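Local coordinates for protein halocarboxylic acid dehalogenase DehI (Pseudomonas putida, PDB 3BJX) that probably removes the halide from 2-halocarboxylic acids by hydrolysis, as a group I alpha-haloacid dehalogenase, at residues 82-85 with 86-90; 123-126 with 127-131; 180-183 with 184-187; 203-206 with 207-210. One frame throughout, in Å; residues are numbered along the deposited sequence.

Overall arrangement
All four contacts are local, one to two turns long, in an all-helical chain, and they differ in burial. Contacts 2 and 4 are buried, contact 1 is partly buried, and contact 3 lies at the surface, on the opposite side of the chain's centre from contact 1. Contact 1 (helix 78-90) carries salt bridges and abuts contact 2 (helix 112-143), where a proline interrupts the backbone bonding. Contact 2 meets contact 4 (helix 203-208) through Phe125 and Asn129, near a bound sulfate. Contact 3 opens helix 183-195 with an uncharged cap and reaches contact 4 by apolar packing of Val185 on Ala209.

Contact 1 (82-85 with 86-90)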
ATOM      1  N   GLN A  82      23.556   6.145   8.852  1.00 19.64           N
ATOM      2  CA  GLN A  82      23.465   7.512   8.360  1.00 19.77           C
ATOM      3  C   GLN A  82      22.169   7.740   7.569  1.00 16.99           C
ATOM      4  O   GLN A  82      21.539   8.790   7.695  1.00 18.59           O
ATOM      5  CB  GLN A  82      24.706   7.857   7.508  1.00 22.15           C
ATOM      6  CG  GLN A  82      25.182   9.301   7.641  1.00 25.46           C
ATOM      7  CD  GLN A  82      25.498   9.685   9.093  1.00 28.68           C
ATOM      8  OE1 GLN A  82      25.979   8.856   9.879  1.00 30.39           O
ATOM      9  NE2 GLN A  82      25.214  10.936   9.456  1.00 29.26           N
ATOM     10  N   ALA A  83      21.806   6.753   6.753  1.00 13.88           N
ATOM     11  CA  ALA A  83      20.555   6.707   6.001  1.00  9.28           C
ATOM     12  C   ALA A  83      19.338   6.767   6.922  1.00  9.74           C
ATOM     13  O   ALA A  83      18.410   7.544   6.676  1.00 12.93           O
ATOM     14  CB  ALA A  83      20.514   5.473   5.132  1.00  4.81           C
ATOM     15  N   ALA A  84      19.336   5.983   7.990  1.00  8.82           N
ATOM     16  CA  ALA A  84      18.256   6.040   8.990  1.00  8.55           C
ATOM     17  C   ALA A  84      18.284   7.345   9.774  1.00  9.60           C
ATOM     18  O   ALA A  84      17.240   7.857  10.123  1.00 11.55           O
ATOM     19  CB  ALA A  84      18.340   4.844   9.959  1.00  5.76           C
ATOM     20  N   ASP A  85      19.486   7.865  10.061  1.00 10.33           N
ATOM     21  CA  ASP A  85      19.658   9.172  10.679  1.00 12.61           C
ATOM     22  C   ASP A  85      18.987  10.284   9.868  1.00 14.10           C
ATOM     23  O   ASP A  85      18.274  11.110  10.449  1.00 12.88           O
ATOM     24  CB  ASP A  85      21.146   9.513  10.910  1.00 14.49           C
ATOM     25  CG  ASP A  85      21.784   8.723  12.071  1.00 15.90           C
ATOM     26  OD1 ASP A  85      21.071   8.067  12.851  1.00 16.54           O
ATOM     27  OD2 ASP A  85      23.020   8.770  12.207  1.00 15.96           O
ATOM     28  N   GLU A  86      19.224  10.299   8.544  1.00 14.75           N
ATOM     29  CA  GLU A  86      18.636  11.301   7.632  1.00 14.88           C
ATOM     30  C   GLU A  86      17.107  11.240   7.635  1.00 15.24           C
ATOM     31  O   GLU A  86      16.433  12.278   7.847  1.00 14.66           O
ATOM     32  CB  GLU A  86      19.156  11.138   6.189  1.00 15.49           C
ATOM     33  CG  GLU A  86      18.326  11.907   5.152  1.00 14.22           C
ATOM     34  CD  GLU A  86      18.936  11.976   3.755  1.00 15.35           C
ATOM     35  OE1 GLU A  86      19.925  11.280   3.477  1.00 14.39           O
ATOM     36  OE2 GLU A  86      18.393  12.740   2.907  1.00 17.11           O
ATOM     37  N   LEU A  87      16.573  10.035   7.383  1.00 13.61           N
ATOM     38  CA  LEU A  87      15.121   9.780   7.413  1.00 13.76           C
ATOM     39  C   LEU A  87      14.504  10.211   8.727  1.00 14.04           C
ATOM     40  O   LEU A  87      13.467  10.847   8.724  1.00 15.40           O
ATOM     41  CB  LEU A  87      14.773   8.312   7.133  1.00 11.84           C
ATOM     42  CG  LEU A  87      15.111   7.739   5.751  1.00 12.05           C
ATOM     43  CD1 LEU A  87      15.099   6.229   5.778  1.00 11.39           C
ATOM     44  CD2 LEU A  87      14.178   8.283   4.636  1.00 11.12           C
ATOM     45  N   ARG A  88      15.143   9.879   9.848  1.00 15.22           N
ATOM     46  CA  ARG A  88      14.689  10.365  11.166  1.00 15.04           C
ATOM     47  C   ARG A  88      14.581  11.879  11.260  1.00 15.02           C
ATOM     48  O   ARG A  88      13.606  12.410  11.789  1.00 16.38           O
ATOM     49  CB  ARG A  88      15.598   9.859  12.289  1.00 15.66           C
ATOM     50  CG  ARG A  88      14.998  10.098  13.683  1.00 15.02           C
ATOM     51  CD  ARG A  88      15.829   9.464  14.772  1.00 16.02           C
ATOM     52  NE  ARG A  88      16.181   8.080  14.493  1.00 13.94           N
ATOM     53  CZ  ARG A  88      17.396   7.675  14.127  1.00 15.90           C
ATOM     54  NH1 ARG A  88      18.384   8.562  13.993  1.00 16.43           N
ATOM     55  NH2 ARG A  88      17.625   6.382  13.875  1.00 15.10           N
ATOM     56  N   GLU A  89      15.597  12.566  10.766  1.00 16.02           N
ATOM     57  CA  GLU A  89      15.629  14.024  10.751  1.00 18.83           C
ATOM     58  C   GLU A  89      14.543  14.648   9.843  1.00 17.18           C
ATOM     59  O   GLU A  89      13.886  15.612  10.224  1.00 18.84           O
ATOM     60  CB  GLU A  89      16.998  14.454  10.257  1.00 21.51           C
ATOM     61  CG  GLU A  89      17.625  15.526  11.029  1.00 27.05           C
ATOM     62  CD  GLU A  89      18.593  16.311  10.185  1.00 30.49           C
ATOM     63  OE1 GLU A  89      19.114  15.752   9.187  1.00 31.29           O
ATOM     64  OE2 GLU A  89      18.808  17.501  10.517  1.00 32.79           O
ATOM     65  N   ARG A  90      14.392  14.115   8.634  1.00 14.28           N
ATOM     66  CA  ARG A  90      13.344  14.529   7.699  1.00 14.69           C
ATOM     67  C   ARG A  90      11.895  14.342   8.178  1.00 15.81           C
ATOM     68  O   ARG A  90      10.992  15.030   7.667  1.00 13.73           O
ATOM     69  CB  ARG A  90      13.492  13.780   6.386  1.00 14.71           C
ATOM     70  CG  ARG A  90      14.677  14.184   5.555  1.00 15.39           C
ATOM     71  CD  ARG A  90      14.596  13.353   4.311  1.00 15.54           C
ATOM     72  NE  ARG A  90      15.637  13.646   3.347  1.00 15.98           N
ATOM     73  CZ  ARG A  90      15.519  14.524   2.365  1.00 15.58           C
ATOM     74  NH1 ARG A  90      14.407  15.252   2.240  1.00 15.40           N
ATOM     75  NH2 ARG A  90      16.524  14.670   1.517  1.00 14.75           N
TER
HETATM   76  O   HOH W   1      18.613  11.343  13.283  1.00  6.74           O
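Arg88 lies alongside Asp85 one helical turn back, the two side chains running the same way, and its NH1 closes a salt bridge to Asp85 OD1 at 3.0 Å with an N-H...O angle of 165°. The approach is asymmetric. OD1 sits at the edge of the guanidinium, near its plane, but is itself met on its anti side, and the two planes stand 64° apart, which excludes a flat two-pronged pairing. A water extends the link: it accepts from Arg88 NH1 and donates to Asp85 O, each at 2.9 Å. Over one guanidinium face lies Ala84 O, 3.9 Å above the plane and offset toward the rim. This fold-back follows from the bend at the third torsion (chi3 -49°) of an otherwise extended chain. NE and NH2 point away to Asn126 O and Tyr127 O, so all three nitrogens are engaged. A methionine at Arg88 would probably leave Asp85 without its positive mate and those two carbonyls without their donors. Beneath the side chains run regular i to i+4 bonds, among them Arg88 N to Ala84 O (2.9 Å). Farther round the helix, Arg90 grips one oxygen of Glu86 side-on, NE to OE2 at 2.9 Å and NH2 to OE2 at 3.0 Å; OE2 also pairs with Arg242 of helix 230-248, and Arg90 NH1 with Glu238. Opposite charges are thus paired along two flanks, which probably offsets much of the charge; the Asp85 ion pair stays within helix 78-90, while Arg88 NE and NH2 join it to helix 112-143 through neutral carbonyls.

Contact 2 (123-126 with 127-131)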
ATOM      1  N   TYR A 123      11.607   6.955  22.374  1.00 15.00           N
ATOM      2  CA  TYR A 123      12.993   7.007  21.839  1.00 13.93           C
ATOM      3  C   TYR A 123      13.469   5.724  21.174  1.00 13.91           C
ATOM      4  O   TYR A 123      14.187   5.775  20.159  1.00 15.06           O
ATOM      5  CB  TYR A 123      13.984   7.405  22.937  1.00 15.81           C
ATOM      6  CG  TYR A 123      14.016   8.896  23.242  1.00 16.68           C
ATOM      7  CD1 TYR A 123      12.887   9.710  22.999  1.00 17.62           C
ATOM      8  CD2 TYR A 123      15.142   9.488  23.780  1.00 14.91           C
ATOM      9  CE1 TYR A 123      12.890  11.055  23.273  1.00 17.31           C
ATOM     10  CE2 TYR A 123      15.152  10.843  24.059  1.00 17.66           C
ATOM     11  CZ  TYR A 123      14.011  11.616  23.799  1.00 17.27           C
ATOM     12  OH  TYR A 123      13.989  12.952  24.058  1.00 18.11           O
ATOM     13  N   ALA A 124      13.110   4.576  21.749  1.00 12.51           N
ATOM     14  CA  ALA A 124      13.473   3.293  21.163  1.00 13.72           C
ATOM     15  C   ALA A 124      12.863   3.155  19.781  1.00 14.76           C
ATOM     16  O   ALA A 124      13.461   2.537  18.892  1.00 18.62           O
ATOM     17  CB  ALA A 124      13.016   2.124  22.059  1.00 14.15           C
ATOM     18  N   PHE A 125      11.656   3.686  19.619  1.00 13.95           N
ATOM     19  CA  PHE A 125      10.928   3.596  18.372  1.00 14.39           C
ATOM     20  C   PHE A 125      11.418   4.604  17.373  1.00 15.25           C
ATOM     21  O   PHE A 125      11.587   4.247  16.216  1.00 15.98           O
ATOM     22  CB  PHE A 125       9.414   3.729  18.571  1.00 14.38           C
ATOM     23  CG  PHE A 125       8.772   2.468  19.039  1.00 13.60           C
ATOM     24  CD1 PHE A 125       8.546   1.441  18.162  1.00 11.56           C
ATOM     25  CD2 PHE A 125       8.441   2.295  20.378  1.00 12.60           C
ATOM     26  CE1 PHE A 125       7.980   0.261  18.600  1.00 12.75           C
ATOM     27  CE2 PHE A 125       7.886   1.116  20.811  1.00 12.30           C
ATOM     28  CZ  PHE A 125       7.665   0.096  19.934  1.00 12.41           C
ATOM     29  N   ASN A 126      11.620   5.854  17.811  1.00 16.56           N
ATOM     30  CA  ASN A 126      12.293   6.881  17.000  1.00 15.99           C
ATOM     31  C   ASN A 126      13.581   6.396  16.380  1.00 16.12           C
ATOM     32  O   ASN A 126      13.866   6.728  15.238  1.00 16.29           O
ATOM     33  CB  ASN A 126      12.551   8.160  17.809  1.00 16.54           C
ATOM     34  CG  ASN A 126      11.278   8.859  18.176  1.00 17.16           C
ATOM     35  OD1 ASN A 126      10.227   8.530  17.620  1.00 18.37           O
ATOM     36  ND2 ASN A 126      11.339   9.804  19.122  1.00 14.51           N
ATOM     37  N   TYR A 127      14.344   5.606  17.138  1.00 16.50           N
ATOM     38  CA  TYR A 127      15.591   5.022  16.661  1.00 16.65           C
ATOM     39  C   TYR A 127      15.411   3.901  15.633  1.00 17.06           C
ATOM     40  O   TYR A 127      16.104   3.881  14.618  1.00 17.53           O
ATOM     41  CB  TYR A 127      16.462   4.520  17.828  1.00 17.82           C
ATOM     42  CG  TYR A 127      17.756   3.925  17.349  1.00 17.45           C
ATOM     43  CD1 TYR A 127      18.789   4.750  16.922  1.00 17.91           C
ATOM     44  CD2 TYR A 127      17.936   2.551  17.276  1.00 18.10           C
ATOM     45  CE1 TYR A 127      19.980   4.232  16.454  1.00 17.47           C
ATOM     46  CE2 TYR A 127      19.140   2.006  16.794  1.00 18.52           C
ATOM     47  CZ  TYR A 127      20.163   2.867  16.385  1.00 18.62           C
ATOM     48  OH  TYR A 127      21.377   2.393  15.902  1.00 17.26           O
ATOM     49  N   GLY A 128      14.514   2.953  15.902  1.00 15.76           N
ATOM     50  CA  GLY A 128      14.382   1.816  15.013  1.00 13.94           C
ATOM     51  C   GLY A 128      13.463   2.008  13.826  1.00 12.98           C
ATOM     52  O   GLY A 128      13.594   1.305  12.835  1.00 13.04           O
ATOM     53  N   ASN A 129      12.532   2.953  13.935  1.00 12.70           N
ATOM     54  CA  ASN A 129      11.445   3.118  12.968  1.00 12.14           C
ATOM     55  C   ASN A 129      11.984   3.399  11.573  1.00 10.80           C
ATOM     56  O   ASN A 129      11.655   2.660  10.648  1.00  8.47           O
ATOM     57  CB  ASN A 129      10.400   4.164  13.441  1.00 12.44           C
ATOM     58  CG  ASN A 129       9.217   3.539  14.187  1.00 13.07           C
ATOM     59  OD1 ASN A 129       9.068   2.315  14.221  1.00 15.04           O
ATOM     60  ND2 ASN A 129       8.366   4.378  14.779  1.00 10.59           N
ATOM     61  N   PRO A 130      12.858   4.429  11.430  1.00 10.98           N
ATOM     62  CA  PRO A 130      13.560   4.689  10.153  1.00 10.46           C
ATOM     63  C   PRO A 130      14.439   3.511   9.686  1.00 11.74           C
ATOM     64  O   PRO A 130      14.547   3.250   8.464  1.00 10.17           O
ATOM     65  CB  PRO A 130      14.433   5.919  10.457  1.00 10.24           C
ATOM     66  CG  PRO A 130      14.507   6.018  11.960  1.00  9.79           C
ATOM     67  CD  PRO A 130      13.221   5.416  12.470  1.00  9.22           C
ATOM     68  N   LYS A 131      15.050   2.791  10.628  1.00 12.41           N
ATOM     69  CA  LYS A 131      15.868   1.609  10.234  1.00 14.34           C
ATOM     70  C   LYS A 131      14.998   0.551   9.560  1.00 14.60           C
ATOM     71  O   LYS A 131      15.343   0.042   8.483  1.00 15.78           O
ATOM     72  CB  LYS A 131      16.641   1.019  11.414  1.00 13.90           C
ATOM     73  CG  LYS A 131      17.521   2.036  12.098  1.00 14.66           C
ATOM     74  CD  LYS A 131      18.462   1.425  13.084  1.00 15.49           C
ATOM     75  CE  LYS A 131      19.739   0.973  12.405  1.00 17.76           C
ATOM     76  NZ  LYS A 131      20.740   0.487  13.425  1.00 19.85           N
TER
HETATM   77  O   HOH W   2       9.286   7.456  14.989  1.00 13.59           O
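Asn129 N donates to Phe125 O at 2.8 Å, and Tyr127 N reaches Tyr123 O at 3.0 Å; these are the shortest backbone bonds of this contact, in a proline kink of helix 112-143. The ladder stops at the next step, where Pro130 has no N-H to offer and its CD stands 3.1 Å from Asn126 O. One residue on, Lys131 N is 4.3 Å from Tyr127 O, too far for a helical bond. The two carbonyls stripped of their usual donors are instead served by the Arg88 side chain of helix 78-90, so an outside cation completes what the proline removes. A second polar link runs through water: it donates to Asn126 OD1 at 3.0 Å and accepts from Asn129 ND2 at 3.2 Å. Both amides have further partners, Asn126 ND2 on Thr295 OG1 and Asn129 ND2 on Asp204 OD2, which would limit their freedom to flip. The Asn129 side chain also comes within about 3 Å, nearest atoms, of the bound sulfate. On the far flank, Tyr127 OH receives Lys131 NZ, and the pair is tied to Glu81, with Arg46 also bonded to the hydroxyl. CG of Tyr127 is anti to the backbone N (chi1 -180°), which lets the ring lean along the helix toward that lysine. Packing follows outward: Phe125 meets Trp49 ring to ring and rests on Ala207 of helix 203-208. Its ring is turned 48° from the Asn129 amide, whose OD1 lies 4.1 Å from Phe125 CD1, at the ring edge.

Contact 3 (180-183 with 184-187); sequences KAST and EVQG
Ser182 holds OG between its backbone N and carbonyl carbon (chi1 54°), which places that oxygen over the residues ahead of it, 3.4 Å from Val185 CG2 and 3.6 Å from Val185 N. Gln186 has CG beside its own backbone N (chi1 -74°) and then runs extended, so its amide travels back along the chain to Ala181. There NE2 donates to Ala181 O at 2.8 Å with an N-H...O angle of 160°. The acceptor lies near the amide plane, whereas the donor approaches tilted from the carbonyl plane. The backbone N of the same residue bonds Ser182 O at 2.9 Å, so Gln186 holds two successive carbonyls, one through its side chain and one through its main chain. A leucine in its place would probably leave Ala181 O without this donor and let the incoming loop swing more freely. The next bond, Gly187 N to Thr183 O at 2.9 Å, continues the ladder. Below, Ala181 CB packs on Val185 CG1 at 4.1 Å, and Val176, Ala209 and Pro212 gather round the buried valine. Loop, cap and first turn are therefore joined by polar bonds on one flank and methyl packing on another, the arrangement of a helix N-terminus with serine at the N-cap of helix 183-195.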
ATOM      1  N   LYS A 180      -5.292 -10.288  24.389  1.00 22.75           N
ATOM      2  CA  LYS A 180      -5.432 -10.486  25.833  1.00 21.51           C
ATOM      3  C   LYS A 180      -5.919  -9.191  26.505  1.00 20.83           C
ATOM      4  O   LYS A 180      -5.899  -9.079  27.737  1.00 18.21           O
ATOM      5  CB  LYS A 180      -4.112 -10.947  26.468  1.00 21.23           C
ATOM      6  CG  LYS A 180      -3.756 -12.377  26.169  1.00 22.92           C
ATOM      7  CD  LYS A 180      -2.275 -12.608  26.339  1.00 24.21           C
ATOM      8  CE  LYS A 180      -1.806 -13.720  25.416  1.00 26.54           C
ATOM      9  NZ  LYS A 180      -0.323 -13.601  25.177  1.00 29.10           N
ATOM     10  N   ALA A 181      -6.356  -8.227  25.690  1.00 20.17           N
ATOM     11  CA  ALA A 181      -6.605  -6.852  26.173  1.00 19.05           C
ATOM     12  C   ALA A 181      -8.079  -6.510  26.361  1.00 19.04           C
ATOM     13  O   ALA A 181      -8.956  -7.095  25.721  1.00 18.82           O
ATOM     14  CB  ALA A 181      -5.940  -5.825  25.244  1.00 17.35           C
ATOM     15  N   SER A 182      -8.335  -5.531  27.226  1.00 20.42           N
ATOM     16  CA  SER A 182      -9.682  -5.080  27.513  1.00 21.66           C
ATOM     17  C   SER A 182     -10.314  -4.412  26.293  1.00 21.92           C
ATOM     18  O   SER A 182      -9.615  -3.971  25.359  1.00 19.94           O
ATOM     19  CB  SER A 182      -9.691  -4.126  28.714  1.00 22.57           C
ATOM     20  OG  SER A 182      -8.798  -3.026  28.560  1.00 23.40           O
ATOM     21  N   THR A 183     -11.644  -4.377  26.313  1.00 23.07           N
ATOM     22  CA  THR A 183     -12.461  -3.549  25.422  1.00 23.20           C
ATOM     23  C   THR A 183     -11.928  -2.122  25.245  1.00 24.04           C
ATOM     24  O   THR A 183     -11.809  -1.659  24.102  1.00 26.59           O
ATOM     25  CB  THR A 183     -13.935  -3.543  25.904  1.00 22.47           C
ATOM     26  OG1 THR A 183     -14.549  -4.765  25.484  1.00 21.85           O
ATOM     27  CG2 THR A 183     -14.733  -2.355  25.328  1.00 24.06           C
ATOM     28  N   GLU A 184     -11.599  -1.440  26.343  1.00 25.73           N
ATOM     29  CA  GLU A 184     -11.089  -0.058  26.283  1.00 26.44           C
ATOM     30  C   GLU A 184      -9.870   0.014  25.395  1.00 24.14           C
ATOM     31  O   GLU A 184      -9.853   0.814  24.473  1.00 24.39           O
ATOM     32  CB  GLU A 184     -10.737   0.509  27.671  1.00 28.79           C
ATOM     33  CG  GLU A 184     -10.452   2.053  27.683  1.00 30.74           C
ATOM     34  CD  GLU A 184      -9.625   2.543  28.891  1.00 32.94           C
ATOM     35  OE1 GLU A 184      -8.841   1.749  29.461  1.00 36.03           O
ATOM     36  OE2 GLU A 184      -9.740   3.742  29.258  1.00 35.61           O
ATOM     37  N   VAL A 185      -8.878  -0.843  25.674  1.00 22.65           N
ATOM     38  CA  VAL A 185      -7.590  -0.903  24.954  1.00 21.99           C
ATOM     39  C   VAL A 185      -7.729  -1.377  23.483  1.00 21.64           C
ATOM     40  O   VAL A 185      -7.045  -0.851  22.594  1.00 19.21           O
ATOM     41  CB  VAL A 185      -6.513  -1.743  25.768  1.00 23.06           C
ATOM     42  CG1 VAL A 185      -5.175  -1.842  25.044  1.00 21.86           C
ATOM     43  CG2 VAL A 185      -6.303  -1.147  27.165  1.00 21.18           C
ATOM     44  N   GLN A 186      -8.633  -2.335  23.228  1.00 20.51           N
ATOM     45  CA  GLN A 186      -8.885  -2.792  21.866  1.00 19.75           C
ATOM     46  C   GLN A 186      -9.436  -1.618  21.081  1.00 20.03           C
ATOM     47  O   GLN A 186      -9.027  -1.359  19.949  1.00 19.94           O
ATOM     48  CB  GLN A 186      -9.910  -3.930  21.831  1.00 19.92           C
ATOM     49  CG  GLN A 186      -9.439  -5.288  22.310  1.00 19.48           C
ATOM     50  CD  GLN A 186     -10.594  -6.270  22.434  1.00 19.82           C
ATOM     51  OE1 GLN A 186     -11.398  -6.422  21.517  1.00 20.06           O
ATOM     52  NE2 GLN A 186     -10.689  -6.932  23.584  1.00 20.88           N
ATOM     53  N   GLY A 187     -10.387  -0.923  21.705  1.00 19.11           N
ATOM     54  CA  GLY A 187     -10.925   0.322  21.189  1.00 17.01           C
ATOM     55  C   GLY A 187      -9.863   1.354  20.894  1.00 16.14           C
ATOM     56  O   GLY A 187      -9.906   1.973  19.836  1.00 17.90           O
TER

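Contact 4 (203-206 with 207-210). With SO4 (sulfate ion), chain E.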
ATOM      1  N   SER A 203       3.447  -1.446  16.501  1.00 13.20           N
ATOM      2  CA  SER A 203       4.048  -1.856  17.779  1.00 14.41           C
ATOM      3  C   SER A 203       4.145  -0.670  18.710  1.00 15.14           C
ATOM      4  O   SER A 203       4.066  -0.824  19.936  1.00 15.63           O
ATOM      5  CB  SER A 203       5.456  -2.434  17.596  1.00 15.23           C
ATOM      6  OG  SER A 203       5.457  -3.536  16.716  1.00 16.62           O
ATOM      7  N   ASP A 204       4.304   0.513  18.107  1.00 15.53           N
ATOM      8  CA  ASP A 204       4.458   1.783  18.834  1.00 15.79           C
ATOM      9  C   ASP A 204       3.291   2.026  19.741  1.00 15.05           C
ATOM     10  O   ASP A 204       3.467   2.466  20.882  1.00 15.32           O
ATOM     11  CB  ASP A 204       4.519   2.964  17.856  1.00 16.94           C
ATOM     12  CG  ASP A 204       5.674   2.876  16.910  1.00 17.24           C
ATOM     13  OD1 ASP A 204       5.737   1.902  16.105  1.00 19.37           O
ATOM     14  OD2 ASP A 204       6.505   3.798  16.956  1.00 16.54           O
ATOM     15  N   PHE A 205       2.102   1.776  19.187  1.00 15.38           N
ATOM     16  CA  PHE A 205       0.819   1.948  19.873  1.00 14.81           C
ATOM     17  C   PHE A 205       0.536   0.810  20.858  1.00 14.62           C
ATOM     18  O   PHE A 205      -0.019   1.045  21.923  1.00 14.15           O
ATOM     19  CB  PHE A 205      -0.314   2.157  18.860  1.00 13.46           C
ATOM     20  CG  PHE A 205      -0.115   3.372  17.986  1.00 15.46           C
ATOM     21  CD1 PHE A 205       0.321   4.592  18.539  1.00 13.66           C
ATOM     22  CD2 PHE A 205      -0.351   3.313  16.613  1.00 15.61           C
ATOM     23  CE1 PHE A 205       0.527   5.707  17.737  1.00 13.21           C
ATOM     24  CE2 PHE A 205      -0.140   4.426  15.806  1.00 14.08           C
ATOM     25  CZ  PHE A 205       0.288   5.626  16.364  1.00 13.76           C
ATOM     26  N   GLN A 206       0.941  -0.414  20.524  1.00 15.42           N
ATOM     27  CA  GLN A 206       0.949  -1.513  21.516  1.00 14.44           C
ATOM     28  C   GLN A 206       1.749  -1.203  22.794  1.00 15.02           C
ATOM     29  O   GLN A 206       1.412  -1.646  23.898  1.00 14.93           O
ATOM     30  CB  GLN A 206       1.485  -2.792  20.880  1.00 15.06           C
ATOM     31  CG  GLN A 206       0.567  -3.368  19.813  1.00 15.41           C
ATOM     32  CD  GLN A 206       1.140  -4.631  19.190  1.00 16.44           C
ATOM     33  OE1 GLN A 206       1.624  -4.617  18.056  1.00 15.84           O
ATOM     34  NE2 GLN A 206       1.105  -5.722  19.936  1.00 16.50           N
ATOM     35  N   ALA A 207       2.812  -0.430  22.636  1.00 15.35           N
ATOM     36  CA  ALA A 207       3.736  -0.189  23.706  1.00 14.00           C
ATOM     37  C   ALA A 207       3.259   0.928  24.606  1.00 15.37           C
ATOM     38  O   ALA A 207       3.520   0.926  25.806  1.00 15.80           O
ATOM     39  CB  ALA A 207       5.084   0.138  23.123  1.00 14.40           C
ATOM     40  N   LEU A 208       2.586   1.913  24.016  1.00 17.01           N
ATOM     41  CA  LEU A 208       2.091   3.075  24.753  1.00 14.34           C
ATOM     42  C   LEU A 208       0.795   2.682  25.441  1.00 15.15           C
ATOM     43  O   LEU A 208       0.468   3.220  26.502  1.00 14.97           O
ATOM     44  CB  LEU A 208       1.891   4.267  23.815  1.00 12.76           C
ATOM     45  CG  LEU A 208       3.172   4.909  23.235  1.00 13.08           C
ATOM     46  CD1 LEU A 208       2.886   5.618  21.910  1.00 11.43           C
ATOM     47  CD2 LEU A 208       3.883   5.866  24.210  1.00 10.18           C
ATOM     48  N   ALA A 209       0.090   1.707  24.848  1.00 15.44           N
ATOM     49  CA  ALA A 209      -1.107   1.098  25.458  1.00 15.47           C
ATOM     50  C   ALA A 209      -0.843   0.513  26.859  1.00 15.42           C
ATOM     51  O   ALA A 209      -1.777   0.158  27.559  1.00 15.51           O
ATOM     52  CB  ALA A 209      -1.719   0.049  24.536  1.00 15.35           C
ATOM     53  N   ASN A 210       0.427   0.400  27.249  1.00 15.18           N
ATOM     54  CA  ASN A 210       0.798   0.118  28.628  1.00 16.51           C
ATOM     55  C   ASN A 210       0.270   1.213  29.542  1.00 16.06           C
ATOM     56  O   ASN A 210      -0.079   0.967  30.687  1.00 16.01           O
ATOM     57  CB  ASN A 210       2.326   0.010  28.764  1.00 18.13           C
ATOM     58  CG  ASN A 210       2.849  -1.347  28.339  1.00 19.08           C
ATOM     59  OD1 ASN A 210       2.379  -2.371  28.826  1.00 20.69           O
ATOM     60  ND2 ASN A 210       3.809  -1.364  27.422  1.00 18.34           N
TER
HETATM   61  S   SO4 E 297       6.314  -1.345  13.977  1.00 25.72           S
HETATM   62  O1  SO4 E 297       7.033  -0.341  14.784  1.00 24.70           O
HETATM   63  O2  SO4 E 297       6.970  -1.500  12.679  1.00 25.61           O
HETATM   64  O3  SO4 E 297       6.340  -2.617  14.684  1.00 26.55           O
HETATM   65  O4  SO4 E 297       4.919  -0.965  13.746  1.00 24.36           O
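The Phe205 ring meets Leu208 obliquely, CD1 of the phenyl lying 4.4 Å from CD1 of the leucine, a loose apolar touch. Around the same ring gather Ile287 and Ile291 of helix 267-299 and Leu189 and Val192 of helix 183-195. A second flat group, the Asn210 amide, turns back on Ala207: ND2 bonds Ala207 O at 2.8 Å, with that oxygen 27° out of the amide plane, and also reaches Pro174 O. The backbone bonding of the short helix 203-208 is irregular. Ala207 N divides itself between Ser203 O (3.0 Å) and Asp204 O (3.4 Å), both weak, and Leu208 N to Asp204 O is weak too; Ala209 N to Phe205 O at 3.0 Å is sounder. A sulfate sits at the N-terminal end of this helix, where Ser203 N donates to its O4 at 3.2 Å. Ser203 OG approaches O3 at a doubtful 2.4 Å, too short to be taken at face value. Trp49 NE1 and Phe52 N contribute further donors. The sulfate probably came from the crystallisation liquor, but such ions often mark pockets. With chi1 at -57°, Ser203 OG lies beside the same N that donates to the ion, and Arg55 NH1 bonds it as well.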